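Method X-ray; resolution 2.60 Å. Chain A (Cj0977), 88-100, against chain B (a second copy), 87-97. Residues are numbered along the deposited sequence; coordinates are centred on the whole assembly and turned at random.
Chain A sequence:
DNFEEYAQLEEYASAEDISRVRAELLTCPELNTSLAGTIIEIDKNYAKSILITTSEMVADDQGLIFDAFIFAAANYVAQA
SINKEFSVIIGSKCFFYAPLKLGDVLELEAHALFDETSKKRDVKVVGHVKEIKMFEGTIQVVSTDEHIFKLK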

ATOM      1  N   VAL A  88       4.477  -9.493  10.214  1.00 32.52           N
ATOM      2  CA  VAL A  88       4.338  -9.065   8.849  1.00 32.47           C
ATOM      3  C   VAL A  88       2.904  -9.292   8.461  1.00 32.73           C
ATOM      4  O   VAL A  88       2.145  -9.938   9.215  1.00 32.92           O
ATOM      5  CB  VAL A  88       5.273  -9.839   7.897  1.00 32.36           C
ATOM      6  CG1 VAL A  88       6.703  -9.756   8.371  1.00 31.36           C
ATOM      7  CG2 VAL A  88       4.834 -11.284   7.747  1.00 31.56           C
ATOM      8  N   ILE A  89       2.498  -8.755   7.311  1.00 32.63           N
ATOM      9  CA  ILE A  89       1.180  -9.118   6.786  1.00 32.39           C
ATOM     10  C   ILE A  89       1.299 -10.091   5.640  1.00 32.51           C
ATOM     11  O   ILE A  89       2.258 -10.018   4.882  1.00 32.79           O
ATOM     12  CB  ILE A  89       0.316  -7.914   6.449  1.00 32.05           C
ATOM     13  CG1 ILE A  89       0.730  -7.265   5.138  1.00 31.73           C
ATOM     14  CG2 ILE A  89       0.340  -6.934   7.605  1.00 31.11           C
ATOM     15  CD1 ILE A  89      -0.147  -6.075   4.744  1.00 29.83           C
ATOM     16  N   ILE A  90       0.365 -11.040   5.538  1.00 32.51           N
ATOM     17  CA  ILE A  90       0.521 -12.125   4.574  1.00 31.99           C
ATOM     18  C   ILE A  90      -0.580 -12.174   3.574  1.00 32.22           C
ATOM     19  O   ILE A  90      -0.511 -12.926   2.605  1.00 32.36           O
ATOM     20  CB  ILE A  90       0.560 -13.460   5.243  1.00 31.36           C
ATOM     21  CG1 ILE A  90      -0.666 -13.633   6.127  1.00 30.77           C
ATOM     22  CG2 ILE A  90       1.847 -13.613   5.990  1.00 30.59           C
ATOM     23  CD1 ILE A  90      -0.948 -15.047   6.448  1.00 29.16           C
ATOM     24  N   GLY A  91      -1.616 -11.384   3.811  1.00 32.61           N
ATOM     25  CA  GLY A  91      -2.761 -11.358   2.909  1.00 32.82           C
ATOM     26  C   GLY A  91      -3.673 -10.195   3.211  1.00 33.18           C
ATOM     27  O   GLY A  91      -3.714  -9.723   4.352  1.00 33.24           O
ATOM     28  N   SER A  92      -4.409  -9.724   2.200  1.00 33.32           N
ATOM     29  CA  SER A  92      -5.433  -8.690   2.431  1.00 33.55           C
ATOM     30  C   SER A  92      -6.582  -8.739   1.441  1.00 33.30           C
ATOM     31  O   SER A  92      -6.446  -9.236   0.309  1.00 33.32           O
ATOM     32  CB  SER A  92      -4.819  -7.280   2.460  1.00 33.56           C
ATOM     33  OG  SER A  92      -3.943  -7.117   1.368  1.00 35.39           O
ATOM     34  N   LYS A  93      -7.717  -8.207   1.884  1.00 33.17           N
ATOM     35  CA  LYS A  93      -8.905  -8.100   1.054  1.00 33.26           C
ATOM     36  C   LYS A  93      -9.501  -6.718   1.315  1.00 33.27           C
ATOM     37  O   LYS A  93     -10.095  -6.496   2.368  1.00 33.29           O
ATOM     38  CB  LYS A  93      -9.886  -9.191   1.437  1.00 32.61           C
ATOM     39  CG  LYS A  93     -11.214  -9.120   0.723  1.00 34.68           C
ATOM     40  CD  LYS A  93     -11.201  -9.971  -0.530  1.00 36.59           C
ATOM     41  CE  LYS A  93     -12.282  -9.553  -1.526  1.00 37.33           C
ATOM     42  NZ  LYS A  93     -13.622 -10.076  -1.138  1.00 38.49           N
ATOM     43  N   CYS A  94      -9.317  -5.788   0.378  1.00 33.49           N
ATOM     44  CA  CYS A  94      -9.762  -4.391   0.589  1.00 34.20           C
ATOM     45  C   CYS A  94     -10.817  -3.915  -0.387  1.00 33.32           C
ATOM     46  O   CYS A  94     -10.852  -4.346  -1.543  1.00 33.28           O
ATOM     47  CB  CYS A  94      -8.613  -3.400   0.491  1.00 34.17           C
ATOM     48  SG  CYS A  94      -7.170  -3.847   1.409  1.00 39.75           S
ATOM     49  N   PHE A  95     -11.648  -2.996   0.099  1.00 32.95           N
ATOM     50  CA  PHE A  95     -12.551  -2.193  -0.731  1.00 32.66           C
ATOM     51  C   PHE A  95     -12.160  -0.718  -0.598  1.00 32.27           C
ATOM     52  O   PHE A  95     -11.998  -0.202   0.504  1.00 32.13           O
ATOM     53  CB  PHE A  95     -14.013  -2.364  -0.294  1.00 32.47           C
ATOM     54  CG  PHE A  95     -14.506  -3.776  -0.393  1.00 34.16           C
ATOM     55  CD1 PHE A  95     -15.036  -4.259  -1.580  1.00 33.87           C
ATOM     56  CD2 PHE A  95     -14.405  -4.650   0.707  1.00 35.58           C
ATOM     57  CE1 PHE A  95     -15.458  -5.573  -1.669  1.00 33.73           C
ATOM     58  CE2 PHE A  95     -14.827  -5.964   0.615  1.00 33.87           C
ATOM     59  CZ  PHE A  95     -15.353  -6.421  -0.570  1.00 33.20           C
ATOM     60  N   PHE A  96     -12.026  -0.057  -1.735  1.00 32.05           N
ATOM     61  CA  PHE A  96     -11.793   1.374  -1.801  1.00 31.90           C
ATOM     62  C   PHE A  96     -13.027   2.035  -2.360  1.00 31.81           C
ATOM     63  O   PHE A  96     -13.185   2.099  -3.562  1.00 32.15           O
ATOM     64  CB  PHE A  96     -10.666   1.652  -2.778  1.00 31.70           C
ATOM     65  CG  PHE A  96      -9.375   0.987  -2.415  1.00 31.75           C
ATOM     66  CD1 PHE A  96      -9.077  -0.281  -2.878  1.00 32.18           C
ATOM     67  CD2 PHE A  96      -8.460   1.631  -1.640  1.00 30.37           C
ATOM     68  CE1 PHE A  96      -7.883  -0.870  -2.557  1.00 32.16           C
ATOM     69  CE2 PHE A  96      -7.279   1.044  -1.318  1.00 30.98           C
ATOM     70  CZ  PHE A  96      -6.984  -0.202  -1.779  1.00 31.13           C
ATOM     71  N   TYR A  97     -13.888   2.553  -1.503  1.00 31.86           N
ATOM     72  CA  TYR A  97     -15.192   3.068  -1.953  1.00 31.98           C
ATOM     73  C   TYR A  97     -15.093   4.377  -2.716  1.00 31.96           C
ATOM     74  O   TYR A  97     -15.910   4.676  -3.559  1.00 31.71           O
ATOM     75  CB  TYR A  97     -16.149   3.243  -0.770  1.00 31.63           C
ATOM     76  CG  TYR A  97     -16.373   1.986   0.026  1.00 31.26           C
ATOM     77  CD1 TYR A  97     -16.929   0.861  -0.564  1.00 32.30           C
ATOM     78  CD2 TYR A  97     -16.037   1.921   1.366  1.00 31.35           C
ATOM     79  CE1 TYR A  97     -17.146  -0.309   0.161  1.00 32.37           C
ATOM     80  CE2 TYR A  97     -16.249   0.757   2.107  1.00 31.83           C
ATOM     81  CZ  TYR A  97     -16.809  -0.355   1.497  1.00 32.28           C
ATOM     82  OH  TYR A  97     -17.034  -1.510   2.211  1.00 30.99           O
ATOM     83  N   ALA A  98     -14.082   5.168  -2.402  1.00 32.37           N
ATOM     84  CA  ALA A  98     -13.897   6.454  -3.051  1.00 32.35           C
ATOM     85  C   ALA A  98     -12.456   6.861  -2.851  1.00 32.65           C
ATOM     86  O   ALA A  98     -11.865   6.578  -1.808  1.00 33.15           O
ATOM     87  CB  ALA A  98     -14.806   7.457  -2.448  1.00 31.88           C
ATOM     88  N   PRO A  99     -11.869   7.536  -3.843  1.00 32.71           N
ATOM     89  CA  PRO A  99     -10.465   7.918  -3.673  1.00 32.31           C
ATOM     90  C   PRO A  99     -10.347   9.148  -2.823  1.00 32.38           C
ATOM     91  O   PRO A  99     -11.260   9.950  -2.771  1.00 32.56           O
ATOM     92  CB  PRO A  99     -10.040   8.247  -5.092  1.00 32.34           C
ATOM     93  CG  PRO A  99     -11.296   8.788  -5.707  1.00 31.99           C
ATOM     94  CD  PRO A  99     -12.423   7.989  -5.132  1.00 32.29           C
ATOM     95  N   LEU A 100      -9.217   9.292  -2.147  1.00 32.88           N
ATOM     96  CA  LEU A 100      -8.925  10.501  -1.380  1.00 32.75           C
ATOM     97  C   LEU A 100      -8.495  11.659  -2.274  1.00 32.63           C
ATOM     98  O   LEU A 100      -8.033  11.454  -3.399  1.00 32.53           O
ATOM     99  CB  LEU A 100      -7.849  10.233  -0.340  1.00 32.14           C
ATOM    100  CG  LEU A 100      -8.476   9.758   0.969  1.00 33.43           C
ATOM    101  CD1 LEU A 100      -9.124   8.407   0.794  1.00 33.92           C
ATOM    102  CD2 LEU A 100      -7.449   9.688   2.069  1.00 34.00           C
TER
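Chain B, residues 87-97: SVIIGSKCFFY

Antiparallel pairing of two copies of Cj0977 through strand A:Val88–A:Phe96 and strand B:Ser87–B:Phe96. Both chains are largely extended over these residues, except at A:Ile90 and B:Ile90; the strand axes approach to 4.3 Å, with N-to-C directions 161° apart (signed crossing angle -161°), and the two stretches together bury 731 Å². The register centres on A:Lys93 opposite B:Lys93, so the backbone hydrogen bonds on one side of this pair recur, with the chains exchanged, on the other.

Along chain A, A:Val88 lies beyond reach of chain B. The CB of A:Ile89 points sideways, but the end of its side chain comes nearer, and CD1 lies 4.1 Å from CE1 of B:Phe96, with A:Ile89 CG1 over one face of that ring. A:Ile90 O accepts the first interchain hydrogen bond, from B:Phe96 N (2.8 Å). The A:Ile90 backbone departs from regular extension (psi -10°), as does B:Ile90 (psi -16°), across from A:Phe96. A:Gly91 then faces B:Phe95 in a non-hydrogen-bonded pair (CA to CA 4.3 Å); its CA approaches B:Cys94 O to 3.3 Å in a CA-H...O contact, and its N meets the edge of the B:Phe96 ring, 3.7 Å from CD1.

A:Ser92 and B:Cys94 form a hydrogen-bonded pair: A:Ser92 N donates to B:Cys94 O (3.0 Å), and B:Cys94 N donates to A:Ser92 O (2.9 Å). A:Ser92 OG lies 3.6 Å from B:Phe96 CE1, near the ring plane, and is hydrogen-bonded to water 1 (OG to water O 2.8 Å). The same water is hydrogen-bonded to B:Ser92 OG (OG to water O 2.7 Å), joining the two serines on the sheet face they share with both cysteines.

At the centre, the CA atoms of A:Lys93 and B:Lys93 are 4.5 Å apart. Their side chains share the other face, and the contact is between aliphatic segments, A:Lys93 CD to B:Lys93 CG at 3.5 Å.

Past this point the pattern reverses. A:Cys94 N donates to B:Ser92 O, and B:Ser92 N to A:Cys94 O, both at 2.9 Å. A:Phe95 CA lies 4.4 Å from B:Gly91 CA, and A:Phe95 is exposed. A:Phe96 N donates to B:Ile90 O (2.9 Å), and its ring packs on B:Ile89: CG1 sits over one face, 4.2 Å from the ring centroid in a CH-pi contact, and A:Phe96 CE1 is 3.5 Å from B:Ile89 CD1. After the strand ends, the CA-to-CB bonds of A:Tyr97 and A:Ala98 point away from chain B, whereas that of A:Pro99 points toward it, with A:Pro99 CB 4.1 Å from B:Val88 CG2.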

ATOM      1  N   SER B  87      -8.438   6.678 -14.119  1.00 32.51           N
ATOM      2  CA  SER B  87      -8.792   5.411 -13.493  1.00 32.70           C
ATOM      3  C   SER B  87      -8.440   5.398 -12.024  1.00 32.62           C
ATOM      4  O   SER B  87      -7.689   6.222 -11.534  1.00 33.07           O
ATOM      5  CB  SER B  87      -8.107   4.230 -14.199  1.00 32.75           C
ATOM      6  OG  SER B  87      -6.699   4.315 -14.043  1.00 33.38           O
ATOM      7  N   VAL B  88      -8.972   4.421 -11.326  1.00 32.65           N
ATOM      8  CA  VAL B  88      -8.777   4.316  -9.912  1.00 32.61           C
ATOM      9  C   VAL B  88      -8.952   2.856  -9.596  1.00 32.71           C
ATOM     10  O   VAL B  88      -9.551   2.130 -10.386  1.00 32.98           O
ATOM     11  CB  VAL B  88      -9.825   5.187  -9.238  1.00 32.65           C
ATOM     12  CG1 VAL B  88     -10.763   4.403  -8.342  1.00 31.58           C
ATOM     13  CG2 VAL B  88      -9.161   6.358  -8.577  1.00 32.41           C
ATOM     14  N   ILE B  89      -8.421   2.397  -8.473  1.00 32.65           N
ATOM     15  CA  ILE B  89      -8.737   1.048  -8.058  1.00 32.46           C
ATOM     16  C   ILE B  89      -9.825   1.028  -6.986  1.00 32.71           C
ATOM     17  O   ILE B  89      -9.910   1.940  -6.152  1.00 33.05           O
ATOM     18  CB  ILE B  89      -7.506   0.224  -7.629  1.00 32.48           C
ATOM     19  CG1 ILE B  89      -7.114   0.522  -6.206  1.00 31.57           C
ATOM     20  CG2 ILE B  89      -6.334   0.359  -8.628  1.00 32.16           C
ATOM     21  CD1 ILE B  89      -6.272  -0.585  -5.667  1.00 32.06           C
ATOM     22  N   ILE B  90     -10.638  -0.032  -6.997  1.00 32.72           N
ATOM     23  CA  ILE B  90     -11.885  -0.066  -6.236  1.00 32.40           C
ATOM     24  C   ILE B  90     -11.901  -1.216  -5.232  1.00 32.45           C
ATOM     25  O   ILE B  90     -12.716  -1.258  -4.314  1.00 32.30           O
ATOM     26  CB  ILE B  90     -13.035  -0.201  -7.261  1.00 32.53           C
ATOM     27  CG1 ILE B  90     -14.359   0.190  -6.708  1.00 33.17           C
ATOM     28  CG2 ILE B  90     -13.255  -1.655  -7.726  1.00 30.90           C
ATOM     29  CD1 ILE B  90     -15.421  -0.834  -7.277  1.00 33.93           C
ATOM     30  N   GLY B  91     -10.986  -2.161  -5.430  1.00 32.91           N
ATOM     31  CA  GLY B  91     -10.904  -3.374  -4.602  1.00 32.79           C
ATOM     32  C   GLY B  91      -9.657  -4.186  -4.889  1.00 32.94           C
ATOM     33  O   GLY B  91      -9.120  -4.148  -5.993  1.00 32.89           O
ATOM     34  N   SER B  92      -9.178  -4.925  -3.898  1.00 33.10           N
ATOM     35  CA  SER B  92      -8.070  -5.852  -4.159  1.00 33.37           C
ATOM     36  C   SER B  92      -8.110  -7.056  -3.259  1.00 33.14           C
ATOM     37  O   SER B  92      -8.692  -7.005  -2.167  1.00 33.56           O
ATOM     38  CB  SER B  92      -6.708  -5.162  -4.001  1.00 33.82           C
ATOM     39  OG  SER B  92      -6.433  -4.873  -2.639  1.00 35.67           O
ATOM     40  N   LYS B  93      -7.492  -8.136  -3.728  1.00 33.05           N
ATOM     41  CA  LYS B  93      -7.264  -9.352  -2.947  1.00 33.22           C
ATOM     42  C   LYS B  93      -5.804  -9.746  -3.151  1.00 33.34           C
ATOM     43  O   LYS B  93      -5.436 -10.175  -4.235  1.00 33.57           O
ATOM     44  CB  LYS B  93      -8.158 -10.506  -3.421  1.00 32.55           C
ATOM     45  CG  LYS B  93      -8.532 -11.448  -2.298  1.00 33.57           C
ATOM     46  CD  LYS B  93      -8.439 -12.893  -2.654  1.00 36.35           C
ATOM     47  CE  LYS B  93      -9.327 -13.232  -3.863  1.00 38.80           C
ATOM     48  NZ  LYS B  93      -9.126 -14.642  -4.355  1.00 39.38           N
ATOM     49  N   CYS B  94      -4.986  -9.622  -2.121  1.00 33.42           N
ATOM     50  CA  CYS B  94      -3.554  -9.881  -2.238  1.00 34.23           C
ATOM     51  C   CYS B  94      -3.057 -11.002  -1.344  1.00 33.33           C
ATOM     52  O   CYS B  94      -3.582 -11.210  -0.245  1.00 33.07           O
ATOM     53  CB  CYS B  94      -2.793  -8.641  -1.812  1.00 34.35           C
ATOM     54  SG  CYS B  94      -3.176  -7.250  -2.847  1.00 42.45           S
ATOM     55  N   PHE B  95      -2.018 -11.689  -1.801  1.00 32.73           N
ATOM     56  CA  PHE B  95      -1.275 -12.572  -0.930  1.00 32.54           C
ATOM     57  C   PHE B  95       0.184 -12.118  -0.936  1.00 32.25           C
ATOM     58  O   PHE B  95       0.758 -11.850  -1.993  1.00 32.52           O
ATOM     59  CB  PHE B  95      -1.394 -14.041  -1.368  1.00 32.94           C
ATOM     60  CG  PHE B  95      -2.797 -14.538  -1.470  1.00 32.89           C
ATOM     61  CD1 PHE B  95      -3.522 -14.846  -0.331  1.00 33.26           C
ATOM     62  CD2 PHE B  95      -3.397 -14.714  -2.712  1.00 34.03           C
ATOM     63  CE1 PHE B  95      -4.832 -15.324  -0.424  1.00 33.90           C
ATOM     64  CE2 PHE B  95      -4.717 -15.186  -2.818  1.00 34.43           C
ATOM     65  CZ  PHE B  95      -5.431 -15.500  -1.671  1.00 33.46           C
ATOM     66  N   PHE B  96       0.779 -12.017   0.241  1.00 31.90           N
ATOM     67  CA  PHE B  96       2.196 -11.680   0.358  1.00 31.93           C
ATOM     68  C   PHE B  96       2.913 -12.918   0.886  1.00 32.04           C
ATOM     69  O   PHE B  96       2.861 -13.202   2.090  1.00 32.24           O
ATOM     70  CB  PHE B  96       2.440 -10.516   1.345  1.00 31.29           C
ATOM     71  CG  PHE B  96       1.618  -9.292   1.075  1.00 31.37           C
ATOM     72  CD1 PHE B  96       0.290  -9.227   1.484  1.00 29.62           C
ATOM     73  CD2 PHE B  96       2.175  -8.192   0.408  1.00 31.98           C
ATOM     74  CE1 PHE B  96      -0.462  -8.103   1.241  1.00 30.03           C
ATOM     75  CE2 PHE B  96       1.419  -7.054   0.146  1.00 30.44           C
ATOM     76  CZ  PHE B  96       0.093  -7.014   0.574  1.00 30.85           C
ATOM     77  N   TYR B  97       3.594 -13.643   0.006  1.00 31.96           N
ATOM     78  CA  TYR B  97       4.126 -14.943   0.377  1.00 32.03           C
ATOM     79  C   TYR B  97       5.394 -14.843   1.200  1.00 32.10           C
ATOM     80  O   TYR B  97       5.735 -15.757   1.967  1.00 31.91           O
ATOM     81  CB  TYR B  97       4.405 -15.746  -0.872  1.00 32.27           C
ATOM     82  CG  TYR B  97       3.196 -15.985  -1.733  1.00 32.25           C
ATOM     83  CD1 TYR B  97       2.020 -16.458  -1.180  1.00 31.73           C
ATOM     84  CD2 TYR B  97       3.242 -15.754  -3.103  1.00 32.65           C
ATOM     85  CE1 TYR B  97       0.922 -16.699  -1.954  1.00 32.89           C
ATOM     86  CE2 TYR B  97       2.138 -15.986  -3.896  1.00 33.56           C
ATOM     87  CZ  TYR B  97       0.974 -16.465  -3.312  1.00 33.66           C
ATOM     88  OH  TYR B  97      -0.139 -16.713  -4.092  1.00 33.32           O
TER
HETATM   89  O   HOH W   1      -5.917  -6.283  -0.393  1.00 25.71           O